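Local coordinates for protein magnesium transporter MgtE (Enterococcus faecalis, PDB 2OUX) that probably transports magnesium ions across the cell membrane as a homodimer, this chain being its cytosolic part, an N domain followed by paired CBS domains, at residues A90-L93 with A94-T98; K61-A64 with D65-D68; S118-S121 with S122-G126. All blocks are in the same frame, centred on the assembly; numbering follows the deposited sequence.

Contact 1 of 3, residues A90-L93 with A94-T98; sequences ADML and AEMYT
Ala94 N reaches back to Ala90 O at 2.9 Å, with an angle of 151° at the hydrogen, a regular helical bond followed by weaker ones. Glu95 N makes only a weak bond to Met92 O, and Met96 N divides itself between two weak ones, to Met92 O at 3.3 Å and to Leu93 O. A water takes over where the chain leaves the helix, donating to Leu93 O at 2.8 Å and to Met96 O at 2.9 Å. The side chain of Met96, like Met92 a selenomethionine in this model, turns back toward the helix. It slants across that of Met92, the two selenium atoms 3.6 Å apart, Met92 SE against Met96 SE. Met92 meets it because its chain, after leaving with CG anti to the backbone N (chi1 -172°), bends at both of the next torsions. Leu93 runs alongside Met96 in the same direction and lays CD2 4.0 Å from Met96 SE. Glu95 starts close to the helix, its CG 3.2 Å from Asp91 O, but its carboxylate leads away to a salt bridge with Lys61. This is the C-terminal end of helix 86-93, where the bonding turns weak, passing through a short loop to Tyr97, the N-cap of helix 98-107, whose Asp99 is a magnesium ligand in the helical MgtE N domain.

Contact 2 of 3, residues K61-A64 with D65-D68; sequences KELA and DMFD
Helix 60-67 of the MgtE N domain runs through this contact, Leu63 and Ala64 meeting residues one turn further on. Phe67 N donates to Leu63 O at 3.0 Å, lying in the carbonyl plane and nearly straight at 167°. Met66 N adds a weak second bond to the same oxygen. Asp68 N closes on Ala64 O at 2.9 Å, and Asp65 N on Lys61 O at 3.1 Å. Leu63 also carries the apolar packing: its CD1 lies 3.5 Å from Met66 CE, and its CG is 4.1 Å from Phe67 CD1. All three side chains point the same way, and Leu63 O meets the Phe67 ring at its edge, 3.5 Å from CD1. With chi3 turned to 67°, the otherwise extended Met66 chain brings its methyl onto the leucine. Leu63 packs on Tyr88 and Met92 of helix 86-93 and on Leu54 and Tyr55 of helix 48-57, while Met66 lies against Gln39 and Tyr43 of helix 36-43. On the polar side a water within hydrogen-bonding reach of Lys61 O and Asp65 OD1 may join the two. Asp68 OD1 accepts from Asn100 ND2 and probably from Tyr97 N; its side chain is about 5 Å from that of the magnesium ligand Asp99.

Contact 3 of 3, residues S118-S121 with S122-G126; sequences SLLS and SEEAG
The Glu124 side chain folds back over Ser121, its CB and CG lying against Ser121 OG. The two residues clasp each other twice. Ser121 OG accepts from Glu124 N at 3.2 Å, and in return Glu124 OE1 accepts from Ser121 N at 2.9 Å, almost straight at 171°. This exchange is a capping box with Ser121 as the N-cap, and it supplies acceptors to two amides at the start of helix 122-131. The serine can do its part because OG stands between its backbone N and carbonyl carbon (chi1 83°), facing the first turn. The carboxylate is met on its anti side, with the amide nitrogen 34° out of the carboxylate plane. The first helical backbone bond follows, Ala125 N to Ser121 O at 3.2 Å. Just before the cap, Leu120 lies obliquely against Glu124, its CD2 3.7 Å from Glu124 OE1. Its other methyl, CD1, rests 4.0 Å from Ala125 CB, and this pairing of the residue before the N-cap with the fourth residue after the N-cap is the position of a hydrophobic staple. The box and the leucine sit where the chain, coming out of helix 110-118, turns into helix 122-131, with Leu119 and Leu120 of the connecting loop lying against Ala90 on helix 86-93.

Along the chain the order is contact 2, contact 1, contact 3, all within the MgtE intracellular N domain. Contact 1 lies between the others: its centre is about 8 Å from that of contact 2 and about 10 Å from that of contact 3, whereas contacts 2 and 3 have centres about 18 Å apart and do not touch. Met92 packs on Phe67, joining helices 86-93 and 60-67. On the side of contact 3, Leu120 CD2 lies 3.9 Å from Ala94 CB. A helix turn, a helix end and a helix start thus follow one another, the helix end touching both others, with contacts 1 and 2 near the magnesium sites and contact 3 away from them.

Contact 1 of 3, residues A90-L93 with A94-T98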
loop_
_atom_site.group_PDB
_atom_site.type_symbol
_atom_site.label_atom_id
_atom_site.label_comp_id
_atom_site.label_asym_id
_atom_site.label_seq_id
_atom_site.Cartn_x
_atom_site.Cartn_y
_atom_site.Cartn_z
ATOM N N ALA A 90 -4.397 26.404 -14.234
ATOM C CA ALA A 90 -4.085 26.760 -12.858
ATOM C C ALA A 90 -4.998 26.036 -11.867
ATOM O O ALA A 90 -4.529 25.477 -10.877
ATOM C CB ALA A 90 -4.192 28.278 -12.670
ATOM N N ASP A 91 -6.300 26.050 -12.126
ATOM C CA ASP A 91 -7.238 25.381 -11.233
ATOM C C ASP A 91 -6.941 23.887 -11.138
ATOM O O ASP A 91 -7.113 23.264 -10.082
ATOM C CB ASP A 91 -8.673 25.581 -11.720
ATOM C CG ASP A 91 -9.131 27.016 -11.601
ATOM O OD1 ASP A 91 -8.564 27.739 -10.753
ATOM O OD2 ASP A 91 -10.065 27.412 -12.338
HETATM N N MSE A 92 -6.492 23.325 -12.254
HETATM C CA MSE A 92 -6.174 21.912 -12.344
HETATM C C MSE A 92 -4.893 21.605 -11.567
HETATM O O MSE A 92 -4.795 20.561 -10.922
HETATM C CB MSE A 92 -6.036 21.519 -13.820
HETATM C CG MSE A 92 -5.894 20.030 -14.079
HETATM SE SE MSE A 92 -4.076 19.401 -13.901
HETATM C CE MSE A 92 -3.600 19.364 -15.779
ATOM N N LEU A 93 -3.918 22.513 -11.624
ATOM C CA LEU A 93 -2.667 22.315 -10.898
ATOM C C LEU A 93 -2.955 22.392 -9.406
ATOM O O LEU A 93 -2.349 21.674 -8.611
ATOM C CB LEU A 93 -1.629 23.379 -11.277
ATOM C CG LEU A 93 -0.881 23.220 -12.606
ATOM C CD1 LEU A 93 -0.262 24.557 -13.007
ATOM C CD2 LEU A 93 0.187 22.133 -12.483
ATOM N N ALA A 94 -3.896 23.257 -9.042
ATOM C CA ALA A 94 -4.275 23.440 -7.648
ATOM C C ALA A 94 -5.061 22.254 -7.087
ATOM O O ALA A 94 -5.222 22.133 -5.874
ATOM C CB ALA A 94 -5.095 24.714 -7.497
ATOM N N GLU A 95 -5.547 21.381 -7.963
ATOM C CA GLU A 95 -6.320 20.223 -7.523
ATOM C C GLU A 95 -5.511 18.932 -7.470
ATOM O O GLU A 95 -5.925 17.970 -6.838
ATOM C CB GLU A 95 -7.536 20.016 -8.433
ATOM C CG GLU A 95 -8.635 21.046 -8.266
ATOM C CD GLU A 95 -9.107 21.168 -6.829
ATOM O OE1 GLU A 95 -9.096 20.153 -6.097
ATOM O OE2 GLU A 95 -9.503 22.282 -6.431
HETATM N N MSE A 96 -4.367 18.904 -8.143
HETATM C CA MSE A 96 -3.525 17.712 -8.149
HETATM C C MSE A 96 -2.925 17.542 -6.765
HETATM O O MSE A 96 -2.977 18.455 -5.944
HETATM C CB MSE A 96 -2.368 17.866 -9.149
HETATM C CG MSE A 96 -2.762 17.963 -10.618
HETATM SE SE MSE A 96 -1.273 18.454 -11.794
HETATM C CE MSE A 96 -0.157 16.884 -11.577
ATOM N N TYR A 97 -2.369 16.369 -6.489
ATOM C CA TYR A 97 -1.702 16.185 -5.206
ATOM C C TYR A 97 -0.436 17.018 -5.309
ATOM O O TYR A 97 0.233 17.031 -6.351
ATOM C CB TYR A 97 -1.364 14.716 -4.962
ATOM C CG TYR A 97 -2.584 13.928 -4.596
ATOM C CD1 TYR A 97 -3.247 14.164 -3.389
ATOM C CD2 TYR A 97 -3.121 12.990 -5.476
ATOM C CE1 TYR A 97 -4.420 13.490 -3.067
ATOM C CE2 TYR A 97 -4.299 12.305 -5.165
ATOM C CZ TYR A 97 -4.941 12.564 -3.960
ATOM O OH TYR A 97 -6.106 11.909 -3.646
ATOM N N THR A 98 -0.124 17.730 -4.237
ATOM C CA THR A 98 1.039 18.596 -4.214
ATOM C C THR A 98 2.325 18.005 -4.789
ATOM O O THR A 98 2.993 18.641 -5.591
ATOM C CB THR A 98 1.289 19.077 -2.804
ATOM O OG1 THR A 98 0.051 19.574 -2.265
ATOM C CG2 THR A 98 2.341 20.195 -2.804
HETATM O O HOH W 1 -1.458 20.865 -6.091
#

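Contact 2 of 3, residues K61-A64 with D65-D68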
loop_
_atom_site.group_PDB
_atom_site.type_symbol
_atom_site.label_atom_id
_atom_site.label_comp_id
_atom_site.label_asym_id
_atom_site.label_seq_id
_atom_site.Cartn_x
_atom_site.Cartn_y
_atom_site.Cartn_z
ATOM N N LYS A 61 -10.776 19.517 -11.238
ATOM C CA LYS A 61 -10.539 18.470 -10.249
ATOM C C LYS A 61 -10.442 17.133 -10.958
ATOM O O LYS A 61 -9.494 16.382 -10.752
ATOM C CB LYS A 61 -11.676 18.389 -9.228
ATOM C CG LYS A 61 -11.773 19.567 -8.292
ATOM C CD LYS A 61 -12.855 19.338 -7.242
ATOM C CE LYS A 61 -13.137 20.609 -6.430
ATOM N NZ LYS A 61 -11.933 21.142 -5.715
ATOM N N GLU A 62 -11.427 16.836 -11.794
ATOM C CA GLU A 62 -11.438 15.576 -12.522
ATOM C C GLU A 62 -10.210 15.404 -13.425
ATOM O O GLU A 62 -9.651 14.315 -13.531
ATOM C CB GLU A 62 -12.726 15.466 -13.345
ATOM C CG GLU A 62 -13.975 15.575 -12.472
ATOM C CD GLU A 62 -15.271 15.578 -13.264
ATOM O OE1 GLU A 62 -15.272 16.124 -14.382
ATOM O OE2 GLU A 62 -16.292 15.055 -12.759
ATOM N N LEU A 63 -9.778 16.478 -14.072
ATOM C CA LEU A 63 -8.614 16.374 -14.940
ATOM C C LEU A 63 -7.352 16.184 -14.096
ATOM O O LEU A 63 -6.412 15.515 -14.507
ATOM C CB LEU A 63 -8.478 17.622 -15.803
ATOM C CG LEU A 63 -7.593 17.399 -17.024
ATOM C CD1 LEU A 63 -8.284 16.446 -17.985
ATOM C CD2 LEU A 63 -7.305 18.723 -17.694
ATOM N N ALA A 64 -7.348 16.769 -12.910
ATOM C CA ALA A 64 -6.209 16.647 -12.009
ATOM C C ALA A 64 -6.031 15.198 -11.526
ATOM O O ALA A 64 -4.910 14.718 -11.383
ATOM C CB ALA A 64 -6.389 17.582 -10.820
ATOM N N ASP A 65 -7.135 14.503 -11.278
ATOM C CA ASP A 65 -7.046 13.121 -10.819
ATOM C C ASP A 65 -6.260 12.301 -11.834
ATOM O O ASP A 65 -5.531 11.370 -11.482
ATOM C CB ASP A 65 -8.438 12.498 -10.674
ATOM C CG ASP A 65 -9.232 13.102 -9.551
ATOM O OD1 ASP A 65 -8.647 13.355 -8.481
ATOM O OD2 ASP A 65 -10.450 13.310 -9.735
HETATM N N MSE A 66 -6.433 12.645 -13.101
HETATM C CA MSE A 66 -5.752 11.925 -14.154
HETATM C C MSE A 66 -4.298 12.368 -14.275
HETATM O O MSE A 66 -3.401 11.525 -14.352
HETATM C CB MSE A 66 -6.468 12.122 -15.492
HETATM C CG MSE A 66 -5.727 11.486 -16.660
HETATM SE SE MSE A 66 -6.396 12.027 -18.383
HETATM C CE MSE A 66 -5.871 13.880 -18.319
ATOM N N PHE A 67 -4.057 13.678 -14.292
ATOM C CA PHE A 67 -2.688 14.166 -14.413
ATOM C C PHE A 67 -1.784 13.644 -13.308
ATOM O O PHE A 67 -0.622 13.339 -13.561
ATOM C CB PHE A 67 -2.649 15.692 -14.470
ATOM C CG PHE A 67 -2.589 16.225 -15.871
ATOM C CD1 PHE A 67 -3.727 16.243 -16.670
ATOM C CD2 PHE A 67 -1.379 16.631 -16.422
ATOM C CE1 PHE A 67 -3.660 16.652 -18.001
ATOM C CE2 PHE A 67 -1.305 17.038 -17.749
ATOM C CZ PHE A 67 -2.448 17.049 -18.540
ATOM N N ASP A 68 -2.318 13.520 -12.095
ATOM C CA ASP A 68 -1.540 12.990 -10.981
ATOM C C ASP A 68 -0.710 11.789 -11.426
ATOM O O ASP A 68 0.380 11.569 -10.923
ATOM C CB ASP A 68 -2.444 12.512 -9.831
ATOM C CG ASP A 68 -2.993 13.641 -9.002
ATOM O OD1 ASP A 68 -2.238 14.591 -8.720
ATOM O OD2 ASP A 68 -4.180 13.562 -8.616
HETATM O O HOH W 2 -8.387 16.094 -7.962
#

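Contact 3 of 3, residues S118-S121 with S122-G126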
loop_
_atom_site.group_PDB
_atom_site.type_symbol
_atom_site.label_atom_id
_atom_site.label_comp_id
_atom_site.label_asym_id
_atom_site.label_seq_id
_atom_site.Cartn_x
_atom_site.Cartn_y
_atom_site.Cartn_z
ATOM N N SER A 118 1.246 32.240 -10.691
ATOM C CA SER A 118 0.698 33.563 -10.434
ATOM C C SER A 118 -0.829 33.534 -10.465
ATOM O O SER A 118 -1.486 34.292 -9.754
ATOM C CB SER A 118 1.207 34.560 -11.477
ATOM O OG SER A 118 0.612 34.324 -12.744
ATOM N N LEU A 119 -1.384 32.650 -11.287
ATOM C CA LEU A 119 -2.834 32.528 -11.428
ATOM C C LEU A 119 -3.531 31.928 -10.208
ATOM O O LEU A 119 -4.763 31.872 -10.160
ATOM C CB LEU A 119 -3.158 31.686 -12.667
ATOM C CG LEU A 119 -2.657 32.265 -13.994
ATOM C CD1 LEU A 119 -2.797 31.250 -15.112
ATOM C CD2 LEU A 119 -3.440 33.521 -14.312
ATOM N N LEU A 120 -2.747 31.490 -9.222
ATOM C CA LEU A 120 -3.303 30.879 -8.016
ATOM C C LEU A 120 -3.355 31.827 -6.833
ATOM O O LEU A 120 -2.478 32.672 -6.662
ATOM C CB LEU A 120 -2.484 29.655 -7.607
ATOM C CG LEU A 120 -2.334 28.484 -8.574
ATOM C CD1 LEU A 120 -1.557 27.383 -7.871
ATOM C CD2 LEU A 120 -3.699 27.976 -9.016
ATOM N N SER A 121 -4.378 31.665 -6.001
ATOM C CA SER A 121 -4.522 32.493 -4.811
ATOM C C SER A 121 -3.443 32.073 -3.814
ATOM O O SER A 121 -2.654 31.161 -4.081
ATOM C CB SER A 121 -5.902 32.300 -4.173
ATOM O OG SER A 121 -5.931 31.155 -3.337
ATOM N N SER A 122 -3.424 32.728 -2.659
ATOM C CA SER A 122 -2.440 32.426 -1.635
ATOM C C SER A 122 -2.640 31.029 -1.055
ATOM O O SER A 122 -1.683 30.277 -0.876
ATOM C CB SER A 122 -2.515 33.467 -0.516
ATOM O OG SER A 122 -1.513 33.234 0.457
ATOM N N GLU A 123 -3.888 30.690 -0.759
ATOM C CA GLU A 123 -4.208 29.387 -0.195
ATOM C C GLU A 123 -4.016 28.249 -1.199
ATOM O O GLU A 123 -3.643 27.140 -0.826
ATOM C CB GLU A 123 -5.652 29.374 0.302
ATOM C CG GLU A 123 -6.070 28.049 0.914
ATOM C CD GLU A 123 -7.539 27.748 0.695
ATOM O OE1 GLU A 123 -8.386 28.574 1.109
ATOM O OE2 GLU A 123 -7.842 26.685 0.104
ATOM N N GLU A 124 -4.277 28.529 -2.471
ATOM C CA GLU A 124 -4.150 27.520 -3.517
ATOM C C GLU A 124 -2.706 27.149 -3.829
ATOM O O GLU A 124 -2.421 26.021 -4.231
ATOM C CB GLU A 124 -4.820 28.004 -4.808
ATOM C CG GLU A 124 -6.231 28.532 -4.632
ATOM C CD GLU A 124 -6.880 28.890 -5.953
ATOM O OE1 GLU A 124 -6.200 29.503 -6.804
ATOM O OE2 GLU A 124 -8.073 28.565 -6.143
ATOM N N ALA A 125 -1.793 28.093 -3.648
ATOM C CA ALA A 125 -0.393 27.832 -3.948
ATOM C C ALA A 125 0.445 27.519 -2.712
ATOM O O ALA A 125 1.582 27.053 -2.832
ATOM C CB ALA A 125 0.198 29.017 -4.691
ATOM N N GLY A 126 -0.122 27.766 -1.535
ATOM C CA GLY A 126 0.585 27.530 -0.283
ATOM C C GLY A 126 1.449 26.282 -0.162
ATOM O O GLY A 126 2.668 26.385 -0.040
#